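Local coordinates for protein TlmII (Streptoalloteichus hindustanus, PDB 4HVM) that takes part in tallysomycin biosynthesis and, as a member of the condensation-domain family, may bind phosphopantetheine and have catalytic activity, at residues F18-A23 / H141-D146; G40-G45 / V127-T132; E280-D285 / P295-V300. All coordinates share one frame; numbering follows the deposited sequence.

Contact 1 (F18-A23 / H141-D146)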
ATOM      1  N   PHE A  18      11.574   9.138  -9.017  1.00 26.60           N
ATOM      2  CA  PHE A  18      10.576   8.935 -10.066  1.00 26.35           C
ATOM      3  C   PHE A  18       9.206   8.501  -9.535  1.00 29.72           C
ATOM      4  O   PHE A  18       8.175   8.789 -10.147  1.00 32.11           O
ATOM      5  CB  PHE A  18      11.096   7.941 -11.107  1.00 22.19           C
ATOM      6  CG  PHE A  18      11.050   6.508 -10.662  1.00 16.96           C
ATOM      7  CD1 PHE A  18      11.957   6.012  -9.738  1.00 18.87           C
ATOM      8  CD2 PHE A  18      10.101   5.650 -11.188  1.00 15.78           C
ATOM      9  CE1 PHE A  18      11.906   4.680  -9.342  1.00 16.57           C
ATOM     10  CE2 PHE A  18      10.046   4.326 -10.800  1.00 13.98           C
ATOM     11  CZ  PHE A  18      10.947   3.838  -9.876  1.00 10.39           C
ATOM     12  N   LEU A  19       9.196   7.811  -8.400  1.00 20.72           N
ATOM     13  CA  LEU A  19       7.945   7.406  -7.766  1.00 16.27           C
ATOM     14  C   LEU A  19       7.319   8.577  -7.021  1.00 22.34           C
ATOM     15  O   LEU A  19       6.097   8.668  -6.903  1.00 23.95           O
ATOM     16  CB  LEU A  19       8.173   6.234  -6.810  1.00 13.98           C
ATOM     17  CG  LEU A  19       8.481   4.887  -7.475  1.00 18.45           C
ATOM     18  CD1 LEU A  19       8.769   3.819  -6.434  1.00 15.16           C
ATOM     19  CD2 LEU A  19       7.348   4.457  -8.403  1.00  8.48           C
ATOM     20  N   GLN A  20       8.166   9.468  -6.513  1.00 25.06           N
ATOM     21  CA  GLN A  20       7.701  10.688  -5.864  1.00 25.92           C
ATOM     22  C   GLN A  20       7.132  11.655  -6.895  1.00 22.90           C
ATOM     23  O   GLN A  20       6.074  12.245  -6.686  1.00 25.85           O
ATOM     24  CB  GLN A  20       8.835  11.353  -5.085  1.00 15.62           C
ATOM     25  CG  GLN A  20       9.234  10.609  -3.828  1.00 14.54           C
ATOM     26  CD  GLN A  20      10.420  11.238  -3.140  1.00 17.87           C
ATOM     27  OE1 GLN A  20      11.358  11.696  -3.792  1.00 19.28           O
ATOM     28  NE2 GLN A  20      10.387  11.269  -1.814  1.00 15.60           N
ATOM     29  N   ARG A  21       7.846  11.813  -8.006  1.00 23.85           N
ATOM     30  CA  ARG A  21       7.375  12.632  -9.118  1.00 18.47           C
ATOM     31  C   ARG A  21       6.045  12.110  -9.657  1.00 29.63           C
ATOM     32  O   ARG A  21       5.127  12.884  -9.929  1.00 31.50           O
ATOM     33  CB  ARG A  21       8.417  12.658 -10.242  1.00 19.38           C
ATOM     34  CG  ARG A  21       9.315  13.891 -10.240  1.00 25.93           C
ATOM     35  CD  ARG A  21      10.363  13.841 -11.353  1.00 28.25           C
ATOM     36  NE  ARG A  21      11.549  13.081 -10.959  1.00 43.99           N
ATOM     37  CZ  ARG A  21      11.947  11.946 -11.529  1.00 52.26           C
ATOM     38  NH1 ARG A  21      11.260  11.426 -12.536  1.00 53.82           N
ATOM     39  NH2 ARG A  21      13.041  11.335 -11.093  1.00 52.99           N
ATOM     40  N   GLY A  22       5.951  10.792  -9.801  1.00 24.56           N
ATOM     41  CA  GLY A  22       4.754  10.159 -10.323  1.00 23.60           C
ATOM     42  C   GLY A  22       3.530  10.345  -9.448  1.00 25.81           C
ATOM     43  O   GLY A  22       2.469  10.735  -9.936  1.00 26.81           O
ATOM     44  N   ALA A  23       3.670  10.065  -8.156  1.00 23.12           N
ATOM     45  CA  ALA A  23       2.564  10.208  -7.216  1.00 24.92           C
ATOM     46  C   ALA A  23       2.124  11.664  -7.091  1.00 28.00           C
ATOM     47  O   ALA A  23       0.943  11.952  -6.895  1.00 28.54           O
ATOM     48  CB  ALA A  23       2.954   9.658  -5.859  1.00 28.79           C
ATOM     49  N   HIS A 141       2.962  10.453   4.960  1.00 15.09           N
ATOM     50  CA  HIS A 141       2.726  10.742   3.552  1.00 17.03           C
ATOM     51  C   HIS A 141       3.337   9.616   2.723  1.00 17.84           C
ATOM     52  O   HIS A 141       4.452   9.171   3.000  1.00 28.22           O
ATOM     53  CB  HIS A 141       3.382  12.076   3.201  1.00 24.28           C
ATOM     54  CG  HIS A 141       2.890  12.684   1.926  1.00 22.69           C
ATOM     55  ND1 HIS A 141       3.218  12.183   0.686  1.00 19.99           N
ATOM     56  CD2 HIS A 141       2.108  13.767   1.701  1.00 18.81           C
ATOM     57  CE1 HIS A 141       2.654  12.926  -0.249  1.00 17.88           C
ATOM     58  NE2 HIS A 141       1.975  13.893   0.340  1.00 14.65           N
ATOM     59  N   GLN A 142       2.610   9.159   1.708  1.00 14.66           N
ATOM     60  CA  GLN A 142       3.033   7.999   0.925  1.00 17.78           C
ATOM     61  C   GLN A 142       4.254   8.271   0.046  1.00 22.41           C
ATOM     62  O   GLN A 142       4.864   7.340  -0.478  1.00 33.08           O
ATOM     63  CB  GLN A 142       1.882   7.476   0.063  1.00 11.19           C
ATOM     64  CG  GLN A 142       1.461   8.428  -1.044  1.00 30.69           C
ATOM     65  CD  GLN A 142       0.643   7.745  -2.120  1.00 30.29           C
ATOM     66  OE1 GLN A 142      -0.572   7.589  -1.988  1.00 31.17           O
ATOM     67  NE2 GLN A 142       1.307   7.332  -3.195  1.00 33.50           N
HETATM   68  N   MSE A 143       4.601   9.544  -0.119  1.00 16.24           N
HETATM   69  CA  MSE A 143       5.772   9.919  -0.906  1.00 18.79           C
HETATM   70  C   MSE A 143       7.043   9.888  -0.062  1.00 21.74           C
HETATM   71  O   MSE A 143       8.132  10.202  -0.545  1.00 20.60           O
HETATM   72  CB  MSE A 143       5.585  11.305  -1.523  1.00 18.68           C
HETATM   73  CG  MSE A 143       4.609  11.338  -2.683  1.00 15.79           C
HETATM   74 SE   MSE A 143       4.394  13.119  -3.433  0.75 41.13          SE
HETATM   75  CE  MSE A 143       6.273  13.559  -3.686  1.00 53.41           C
ATOM     76  N   LEU A 144       6.890   9.517   1.204  1.00 12.76           N
ATOM     77  CA  LEU A 144       8.024   9.359   2.102  1.00 20.15           C
ATOM     78  C   LEU A 144       8.157   7.908   2.536  1.00 19.32           C
ATOM     79  O   LEU A 144       9.245   7.344   2.513  1.00 29.16           O
ATOM     80  CB  LEU A 144       7.872  10.255   3.334  1.00 12.94           C
ATOM     81  CG  LEU A 144       7.996  11.765   3.117  1.00 13.75           C
ATOM     82  CD1 LEU A 144       8.108  12.482   4.450  1.00 13.97           C
ATOM     83  CD2 LEU A 144       9.189  12.085   2.233  1.00 14.71           C
ATOM     84  N   LEU A 145       7.037   7.309   2.929  1.00 17.80           N
ATOM     85  CA  LEU A 145       7.029   5.929   3.398  1.00 18.04           C
ATOM     86  C   LEU A 145       5.979   5.096   2.670  1.00 19.11           C
ATOM     87  O   LEU A 145       4.805   5.462   2.638  1.00 21.52           O
ATOM     88  CB  LEU A 145       6.756   5.889   4.902  1.00 18.69           C
ATOM     89  CG  LEU A 145       7.655   6.749   5.790  1.00 18.36           C
ATOM     90  CD1 LEU A 145       7.256   6.609   7.250  1.00 16.47           C
ATOM     91  CD2 LEU A 145       9.113   6.378   5.595  1.00 15.47           C
ATOM     92  N   ASP A 146       6.403   3.979   2.086  1.00 12.74           N
ATOM     93  CA  ASP A 146       5.465   3.025   1.510  1.00 18.23           C
ATOM     94  C   ASP A 146       5.005   2.036   2.581  1.00 25.65           C
ATOM     95  O   ASP A 146       5.313   2.209   3.762  1.00 19.08           O
ATOM     96  CB  ASP A 146       6.071   2.301   0.301  1.00 25.68           C
ATOM     97  CG  ASP A 146       7.418   1.662   0.601  1.00 30.57           C
ATOM     98  OD1 ASP A 146       7.778   1.513   1.788  1.00 26.63           O
ATOM     99  OD2 ASP A 146       8.120   1.296  -0.367  1.00 34.77           O
TER
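The loop H141-D146 carries a degenerate HHxxxDG signature of condensation domains, with Q142 at the second histidine and an alanine in place of the final glycine, and it rests on the first turns of helix 18-27. In relatives that second histidine is the residue tied to catalysis, so this version of the motif is probably not used in the standard way. Q20 makes the polar link. Its CG stands anti to the carbonyl carbon (chi1 -72°) and the chain runs on extended, which brings NE2 to M143 O at 2.8 Å. The bond is nearly straight, lies in the amide plane of Q20 and arrives almost along the C=O axis (C=O...N 171°). At the other end of the amide, OE1 takes the backbone N of S17, so bonds at both ends fix its rotation and settle which end is N and which is O. An alanine here would remove the amide and would probably leave M143 O without this donor and the loop less firmly tied to the helix. M143, a selenomethionine, crosses Q20 obliquely. Bent at chi3 (51°), it brings CE to 3.7 Å from Q20 CB and to 3.3 Å from Q20 O, while M143 CG packs on A23 CB at 4.0 Å. Q142 sends only the end of its chain here, NE2 reaching A23 CB at 3.9 Å. F70 of strand 68-72 touches both Q20 and M143. Within the loop, H141 O accepts from both L144 N and L145 N, which curls the chain toward D146, the N-cap of helix 147-161. The H141 ring is pinned as well: M143 N meets ND1 at 3.1 Å in the ring plane, so this nitrogen acts as the acceptor.

Contact 2 (G40-G45 / V127-T132)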
ATOM      1  N   GLY A  40       0.388   0.844  13.115  1.00 13.60           N
ATOM      2  CA  GLY A  40       0.838   0.903  14.494  1.00 11.21           C
ATOM      3  C   GLY A  40       1.270  -0.426  15.081  1.00 17.16           C
ATOM      4  O   GLY A  40       0.808  -1.484  14.659  1.00 18.47           O
ATOM      5  N   LEU A  41       2.169  -0.364  16.059  1.00 19.50           N
ATOM      6  CA  LEU A  41       2.596  -1.543  16.803  1.00 13.19           C
ATOM      7  C   LEU A  41       2.119  -1.435  18.246  1.00 25.10           C
ATOM      8  O   LEU A  41       2.290  -0.399  18.888  1.00 37.98           O
ATOM      9  CB  LEU A  41       4.120  -1.690  16.769  1.00 13.58           C
ATOM     10  CG  LEU A  41       4.761  -2.029  15.422  1.00 22.44           C
ATOM     11  CD1 LEU A  41       6.268  -2.133  15.561  1.00 13.17           C
ATOM     12  CD2 LEU A  41       4.186  -3.318  14.846  1.00 11.63           C
ATOM     13  N   LEU A  42       1.518  -2.505  18.753  1.00 18.47           N
ATOM     14  CA  LEU A  42       1.035  -2.523  20.127  1.00 19.22           C
ATOM     15  C   LEU A  42       2.064  -3.143  21.066  1.00 22.28           C
ATOM     16  O   LEU A  42       2.454  -4.296  20.896  1.00 31.33           O
ATOM     17  CB  LEU A  42      -0.285  -3.289  20.219  1.00 16.04           C
ATOM     18  CG  LEU A  42      -0.803  -3.604  21.622  1.00 22.80           C
ATOM     19  CD1 LEU A  42      -1.023  -2.332  22.421  1.00 18.44           C
ATOM     20  CD2 LEU A  42      -2.085  -4.410  21.538  1.00 26.89           C
ATOM     21  N   GLY A  43       2.502  -2.370  22.053  1.00 18.80           N
ATOM     22  CA  GLY A  43       3.427  -2.866  23.056  1.00 24.06           C
ATOM     23  C   GLY A  43       2.705  -3.188  24.349  1.00 29.59           C
ATOM     24  O   GLY A  43       1.826  -2.441  24.783  1.00 31.60           O
ATOM     25  N   SER A  44       3.071  -4.304  24.969  1.00 29.81           N
ATOM     26  CA  SER A  44       2.419  -4.727  26.199  1.00 30.83           C
ATOM     27  C   SER A  44       3.428  -5.207  27.236  1.00 36.73           C
ATOM     28  O   SER A  44       4.234  -6.095  26.965  1.00 47.71           O
ATOM     29  CB  SER A  44       1.399  -5.829  25.910  1.00 31.14           C
ATOM     30  OG  SER A  44       0.600  -6.093  27.052  1.00 41.29           O
ATOM     31  N   GLY A  45       3.369  -4.620  28.427  1.00 30.99           N
ATOM     32  CA  GLY A  45       4.295  -4.951  29.495  1.00 30.52           C
ATOM     33  C   GLY A  45       4.708  -3.696  30.235  1.00 37.66           C
ATOM     34  O   GLY A  45       4.047  -2.665  30.121  1.00 44.98           O
ATOM     35  N   VAL A 127       0.688   6.353  22.071  1.00 16.63           N
ATOM     36  CA  VAL A 127      -0.619   6.323  22.718  1.00 19.71           C
ATOM     37  C   VAL A 127      -0.667   5.253  23.801  1.00 26.12           C
ATOM     38  O   VAL A 127      -0.506   4.067  23.515  1.00 30.23           O
ATOM     39  CB  VAL A 127      -1.741   6.045  21.699  1.00 20.58           C
ATOM     40  CG1 VAL A 127      -3.096   6.335  22.310  1.00 23.36           C
ATOM     41  CG2 VAL A 127      -1.542   6.872  20.437  1.00 14.61           C
ATOM     42  N   ARG A 128      -0.885   5.673  25.044  1.00 19.05           N
ATOM     43  CA  ARG A 128      -1.010   4.729  26.150  1.00 29.96           C
ATOM     44  C   ARG A 128      -2.474   4.362  26.379  1.00 28.48           C
ATOM     45  O   ARG A 128      -3.320   5.238  26.559  1.00 24.66           O
ATOM     46  CB  ARG A 128      -0.390   5.289  27.434  1.00 22.01           C
ATOM     47  CG  ARG A 128      -0.597   4.394  28.647  1.00 23.56           C
ATOM     48  CD  ARG A 128       0.306   4.775  29.810  1.00 32.30           C
ATOM     49  NE  ARG A 128       1.698   4.398  29.579  1.00 32.52           N
ATOM     50  CZ  ARG A 128       2.208   3.205  29.870  1.00 31.91           C
ATOM     51  NH1 ARG A 128       1.441   2.259  30.395  1.00 32.33           N
ATOM     52  NH2 ARG A 128       3.489   2.954  29.628  1.00 31.13           N
ATOM     53  N   LEU A 129      -2.760   3.063  26.374  1.00 28.66           N
ATOM     54  CA  LEU A 129      -4.129   2.570  26.499  1.00 20.44           C
ATOM     55  C   LEU A 129      -4.464   2.138  27.926  1.00 28.43           C
ATOM     56  O   LEU A 129      -5.607   2.256  28.367  1.00 32.74           O
ATOM     57  CB  LEU A 129      -4.354   1.398  25.544  1.00 19.52           C
ATOM     58  CG  LEU A 129      -3.925   1.604  24.092  1.00 17.91           C
ATOM     59  CD1 LEU A 129      -4.302   0.396  23.250  1.00 17.31           C
ATOM     60  CD2 LEU A 129      -4.540   2.870  23.522  1.00 18.09           C
ATOM     61  N   SER A 130      -3.462   1.632  28.637  1.00 23.37           N
ATOM     62  CA  SER A 130      -3.648   1.153  30.001  1.00 25.35           C
ATOM     63  C   SER A 130      -2.324   1.159  30.752  1.00 41.76           C
ATOM     64  O   SER A 130      -1.368   1.814  30.338  1.00 47.66           O
ATOM     65  CB  SER A 130      -4.239  -0.259  29.999  1.00 26.38           C
ATOM     66  OG  SER A 130      -3.410  -1.159  29.282  1.00 25.13           O
ATOM     67  N   GLU A 131      -2.268   0.421  31.855  1.00 37.32           N
ATOM     68  CA  GLU A 131      -1.059   0.352  32.663  1.00 41.32           C
ATOM     69  C   GLU A 131       0.002  -0.537  32.022  1.00 41.72           C
ATOM     70  O   GLU A 131       1.170  -0.499  32.409  1.00 45.19           O
ATOM     71  CB  GLU A 131      -1.386  -0.148  34.069  1.00 48.18           C
ATOM     72  CG  GLU A 131      -2.384   0.728  34.803  1.00 55.93           C
ATOM     73  CD  GLU A 131      -1.936   2.178  34.884  1.00 63.82           C
ATOM     74  OE1 GLU A 131      -2.764   3.074  34.612  1.00 62.19           O
ATOM     75  OE2 GLU A 131      -0.760   2.421  35.226  1.00 69.52           O
ATOM     76  N   THR A 132      -0.408  -1.335  31.042  1.00 41.45           N
ATOM     77  CA  THR A 132       0.506  -2.260  30.382  1.00 43.66           C
ATOM     78  C   THR A 132       0.613  -2.017  28.877  1.00 44.95           C
ATOM     79  O   THR A 132       1.639  -2.319  28.269  1.00 49.64           O
ATOM     80  CB  THR A 132       0.092  -3.728  30.615  1.00 46.28           C
ATOM     81  OG1 THR A 132      -1.216  -3.951  30.071  1.00 48.43           O
ATOM     82  CG2 THR A 132       0.081  -4.057  32.101  1.00 48.07           C
TER
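The R128 guanidinium takes no part across the interface but braces the turn from within: E131 C lies at its edge, in its plane, and NH1 donates to S130 O at 2.8 Å, close to the guanidinium plane and in the plane of the carbonyl. A bend at chi3 (-73°) turns the group back over the loop that follows its own strand, and NE forms a salt bridge with D49. The loop is the hairpin turn between strands 122-128 and 133-141 of a mixed sheet, and its last residue reaches the end of strand 36-44, the other neighbour of 133-141. There G45 N donates to T132 O at 2.9 Å, coming from above the carbonyl plane with a C=O...N angle of 132°. The same oxygen receives a CA-H...O contact from S44 CA at 3.3 Å, and T132 CA returns one to G45 O. At G45 phi is 140°, where a CB would collide with the carbonyl oxygen of S44. The S44 hydroxyl, anti to its backbone N, bonds to D133 OD1. Farther in, L42 CD1 and L129 CD1 meet tip to tip at 4.3 Å, next to Q99 of helix 98-110. The segments are thus joined through main-chain atoms at the strand end and one leucine pair beneath, so the link depends on backbone shape more than on side-chain polarity.

Contact 3 (E280-D285 / P295-V300)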
ATOM      1  N   GLU A 280       0.323  -3.897  -6.277  1.00 24.34           N
ATOM      2  CA  GLU A 280       1.588  -3.240  -5.969  1.00 26.08           C
ATOM      3  C   GLU A 280       2.770  -4.203  -6.047  1.00 26.44           C
ATOM      4  O   GLU A 280       2.605  -5.419  -5.958  1.00 30.10           O
ATOM      5  CB  GLU A 280       1.539  -2.576  -4.592  1.00 27.64           C
ATOM      6  CG  GLU A 280       0.671  -1.332  -4.539  1.00 37.31           C
ATOM      7  CD  GLU A 280      -0.617  -1.552  -3.776  1.00 54.77           C
ATOM      8  OE1 GLU A 280      -0.554  -2.094  -2.651  1.00 63.43           O
ATOM      9  OE2 GLU A 280      -1.688  -1.181  -4.302  1.00 61.80           O
ATOM     10  N   VAL A 281       3.960  -3.641  -6.227  1.00 19.46           N
ATOM     11  CA  VAL A 281       5.194  -4.412  -6.257  1.00  9.91           C
ATOM     12  C   VAL A 281       6.276  -3.671  -5.483  1.00 16.26           C
ATOM     13  O   VAL A 281       6.501  -2.486  -5.715  1.00 15.97           O
ATOM     14  CB  VAL A 281       5.673  -4.647  -7.703  1.00 16.15           C
ATOM     15  CG1 VAL A 281       7.133  -5.072  -7.726  1.00 16.05           C
ATOM     16  CG2 VAL A 281       4.803  -5.686  -8.385  1.00 22.85           C
ATOM     17  N   ASP A 282       6.929  -4.362  -4.554  1.00 24.68           N
ATOM     18  CA  ASP A 282       8.023  -3.775  -3.792  1.00 22.02           C
ATOM     19  C   ASP A 282       9.308  -3.939  -4.589  1.00 22.03           C
ATOM     20  O   ASP A 282       9.750  -5.060  -4.843  1.00 29.02           O
ATOM     21  CB  ASP A 282       8.159  -4.452  -2.425  1.00 34.28           C
ATOM     22  CG  ASP A 282       9.043  -3.670  -1.470  1.00 40.87           C
ATOM     23  OD1 ASP A 282       9.813  -2.805  -1.939  1.00 45.47           O
ATOM     24  OD2 ASP A 282       8.967  -3.918  -0.247  1.00 39.45           O
ATOM     25  N   LEU A 283       9.907  -2.819  -4.981  1.00 22.46           N
ATOM     26  CA  LEU A 283      11.106  -2.846  -5.812  1.00 25.51           C
ATOM     27  C   LEU A 283      12.356  -3.290  -5.049  1.00 32.95           C
ATOM     28  O   LEU A 283      13.392  -3.561  -5.653  1.00 43.79           O
ATOM     29  CB  LEU A 283      11.338  -1.486  -6.476  1.00 19.68           C
ATOM     30  CG  LEU A 283      10.213  -0.994  -7.390  1.00 15.11           C
ATOM     31  CD1 LEU A 283      10.560   0.348  -8.015  1.00 11.15           C
ATOM     32  CD2 LEU A 283       9.900  -2.027  -8.464  1.00 12.63           C
ATOM     33  N   ARG A 284      12.252  -3.355  -3.724  1.00 30.11           N
ATOM     34  CA  ARG A 284      13.351  -3.826  -2.889  1.00 28.98           C
ATOM     35  C   ARG A 284      13.637  -5.298  -3.163  1.00 32.33           C
ATOM     36  O   ARG A 284      14.788  -5.695  -3.340  1.00 37.06           O
ATOM     37  CB  ARG A 284      13.020  -3.639  -1.406  1.00 31.87           C
ATOM     38  CG  ARG A 284      12.860  -2.195  -0.955  1.00 25.98           C
ATOM     39  CD  ARG A 284      12.392  -2.133   0.492  1.00 13.97           C
ATOM     40  NE  ARG A 284      12.168  -0.762   0.938  1.00 14.36           N
ATOM     41  CZ  ARG A 284      11.053  -0.078   0.709  1.00 25.09           C
ATOM     42  NH1 ARG A 284      10.056  -0.635   0.035  1.00 21.03           N
ATOM     43  NH2 ARG A 284      10.935   1.166   1.152  1.00 31.62           N
ATOM     44  N   ASP A 285      12.581  -6.104  -3.191  1.00 33.81           N
ATOM     45  CA  ASP A 285      12.717  -7.540  -3.399  1.00 41.12           C
ATOM     46  C   ASP A 285      12.988  -7.855  -4.865  1.00 38.17           C
ATOM     47  O   ASP A 285      13.811  -8.712  -5.187  1.00 46.90           O
ATOM     48  CB  ASP A 285      11.451  -8.265  -2.941  1.00 46.82           C
ATOM     49  CG  ASP A 285      11.146  -8.037  -1.473  1.00 57.57           C
ATOM     50  OD1 ASP A 285      12.108  -7.929  -0.680  1.00 57.78           O
ATOM     51  OD2 ASP A 285       9.950  -7.966  -1.112  1.00 64.84           O
ATOM     52  N   PRO A 295      10.014   5.550  -0.427  1.00 15.07           N
ATOM     53  CA  PRO A 295       9.064   5.157  -1.472  1.00 13.95           C
ATOM     54  C   PRO A 295       9.708   4.296  -2.555  1.00 22.39           C
ATOM     55  O   PRO A 295      10.355   4.822  -3.462  1.00 26.59           O
ATOM     56  CB  PRO A 295       8.621   6.498  -2.060  1.00 14.42           C
ATOM     57  CG  PRO A 295       9.780   7.406  -1.830  1.00 21.44           C
ATOM     58  CD  PRO A 295      10.407   6.967  -0.536  1.00 20.14           C
ATOM     59  N   LEU A 296       9.516   2.984  -2.462  1.00 19.62           N
ATOM     60  CA  LEU A 296      10.054   2.053  -3.446  1.00 18.88           C
ATOM     61  C   LEU A 296       9.006   1.020  -3.870  1.00 19.71           C
ATOM     62  O   LEU A 296       9.340  -0.067  -4.340  1.00 26.36           O
ATOM     63  CB  LEU A 296      11.306   1.364  -2.897  1.00 12.86           C
ATOM     64  CG  LEU A 296      12.544   2.257  -2.777  1.00 17.10           C
ATOM     65  CD1 LEU A 296      13.705   1.480  -2.192  1.00 22.40           C
ATOM     66  CD2 LEU A 296      12.923   2.848  -4.128  1.00 14.32           C
ATOM     67  N   THR A 297       7.736   1.372  -3.698  1.00 12.72           N
ATOM     68  CA  THR A 297       6.641   0.496  -4.087  1.00 18.98           C
ATOM     69  C   THR A 297       5.870   1.128  -5.238  1.00 17.96           C
ATOM     70  O   THR A 297       5.518   2.306  -5.187  1.00 22.18           O
ATOM     71  CB  THR A 297       5.679   0.229  -2.915  1.00 21.81           C
ATOM     72  OG1 THR A 297       6.404  -0.340  -1.817  1.00 23.51           O
ATOM     73  CG2 THR A 297       4.575  -0.726  -3.342  1.00 13.35           C
ATOM     74  N   ASP A 298       5.619   0.340  -6.277  1.00  9.28           N
ATOM     75  CA  ASP A 298       4.912   0.828  -7.452  1.00  9.27           C
ATOM     76  C   ASP A 298       3.811  -0.142  -7.864  1.00 24.56           C
ATOM     77  O   ASP A 298       3.822  -1.308  -7.473  1.00 27.58           O
ATOM     78  CB  ASP A 298       5.892   1.033  -8.605  1.00 15.52           C
ATOM     79  CG  ASP A 298       5.312   1.877  -9.721  1.00 26.59           C
ATOM     80  OD1 ASP A 298       4.402   2.696  -9.457  1.00 30.36           O
ATOM     81  OD2 ASP A 298       5.779   1.724 -10.866  1.00 30.93           O
ATOM     82  N   ARG A 299       2.862   0.348  -8.654  1.00 20.29           N
ATOM     83  CA  ARG A 299       1.749  -0.471  -9.121  1.00 18.81           C
ATOM     84  C   ARG A 299       1.981  -0.991 -10.540  1.00 22.80           C
ATOM     85  O   ARG A 299       2.457  -0.261 -11.409  1.00 27.20           O
ATOM     86  CB  ARG A 299       0.446   0.328  -9.063  1.00 17.99           C
ATOM     87  CG  ARG A 299      -0.073   0.561  -7.656  1.00 25.76           C
ATOM     88  CD  ARG A 299      -1.271   1.499  -7.663  1.00 25.00           C
ATOM     89  NE  ARG A 299      -0.884   2.879  -7.942  1.00 25.86           N
ATOM     90  CZ  ARG A 299      -1.740   3.892  -8.046  1.00 31.92           C
ATOM     91  NH1 ARG A 299      -3.042   3.683  -7.901  1.00 32.89           N
ATOM     92  NH2 ARG A 299      -1.292   5.115  -8.299  1.00 38.24           N
ATOM     93  N   VAL A 300       1.652  -2.259 -10.763  1.00 14.67           N
ATOM     94  CA  VAL A 300       1.715  -2.838 -12.101  1.00 16.17           C
ATOM     95  C   VAL A 300       0.324  -3.252 -12.583  1.00 19.78           C
ATOM     96  O   VAL A 300      -0.507  -3.701 -11.795  1.00 28.65           O
ATOM     97  CB  VAL A 300       2.688  -4.035 -12.171  1.00 15.42           C
ATOM     98  CG1 VAL A 300       4.090  -3.592 -11.795  1.00 21.29           C
ATOM     99  CG2 VAL A 300       2.227  -5.157 -11.264  1.00 19.44           C
TER
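R284 leaves the first turn of helix 283-286 with CG anti to the carbonyl carbon (chi1 -64°) and runs extended to NE, crossing L296 at about a right angle. From CB the chain passes to CG, which rests on L296 CD1 at 4.0 Å. NE lies beside the same methyl and donates to V292 O. CZ and NH1 pass over L296 CB, which sits under one guanidinium face, displaced from the centre of the group, at 3.8 Å from NH1; NH2 also lies over L296 CB. T297 OG1, which bonds D146, lies near the guanidinium edge without bonding NH1. NH1 itself forms a salt bridge with D282 OD1 at 2.9 Å. D282 is also the N-cap: OD1 accepts R284 N at 3.1 Å, so one oxygen takes two donors, both from above its carboxylate plane. Behind this, strands 274-282 and 297-305 pair antiparallel at the edge of the C-terminal sheet. V281 and D298 form a hydrogen-bonded pair, with V281 N to D298 O at 2.6 Å and D298 N to V281 O at 3.0 Å, and L283 N to L296 O at 2.9 Å extends the pairing past the strand end. On the D282 and T297 face, E280 and R299 lie side by side, touching through their CG atoms at 3.7 Å rather than through their charges; E280 OE2 goes to H362. V281 and V300 pack on the opposite face, beside F325. With D282 and D146 both on NH1, the R284 charge is shared by two acids, which would probably keep both carboxylates ionised.

In the fold
Contacts 1 and 3 are neighbours, their centres about 11 Å apart, and D146 joins them. Its OD2 meets R284 NH1 at 2.8 Å in a salt bridge and T297 OG1 at 2.8 Å in a probable hydrogen bond, while P295 CD packs on L144 O at 3.3 Å. The signature loop of the N-terminal half is thereby tied to the C-terminal sheet across the junction of the two halves, where the active-site channel runs in relatives. Contact 2 is remote, centred about 30 Å from contact 1 and 31 Å from contact 3. It shares a framework with contact 1: helix 18-27 leads to strand 36-44, and strand 133-141 follows directly on T132 and ends at H141.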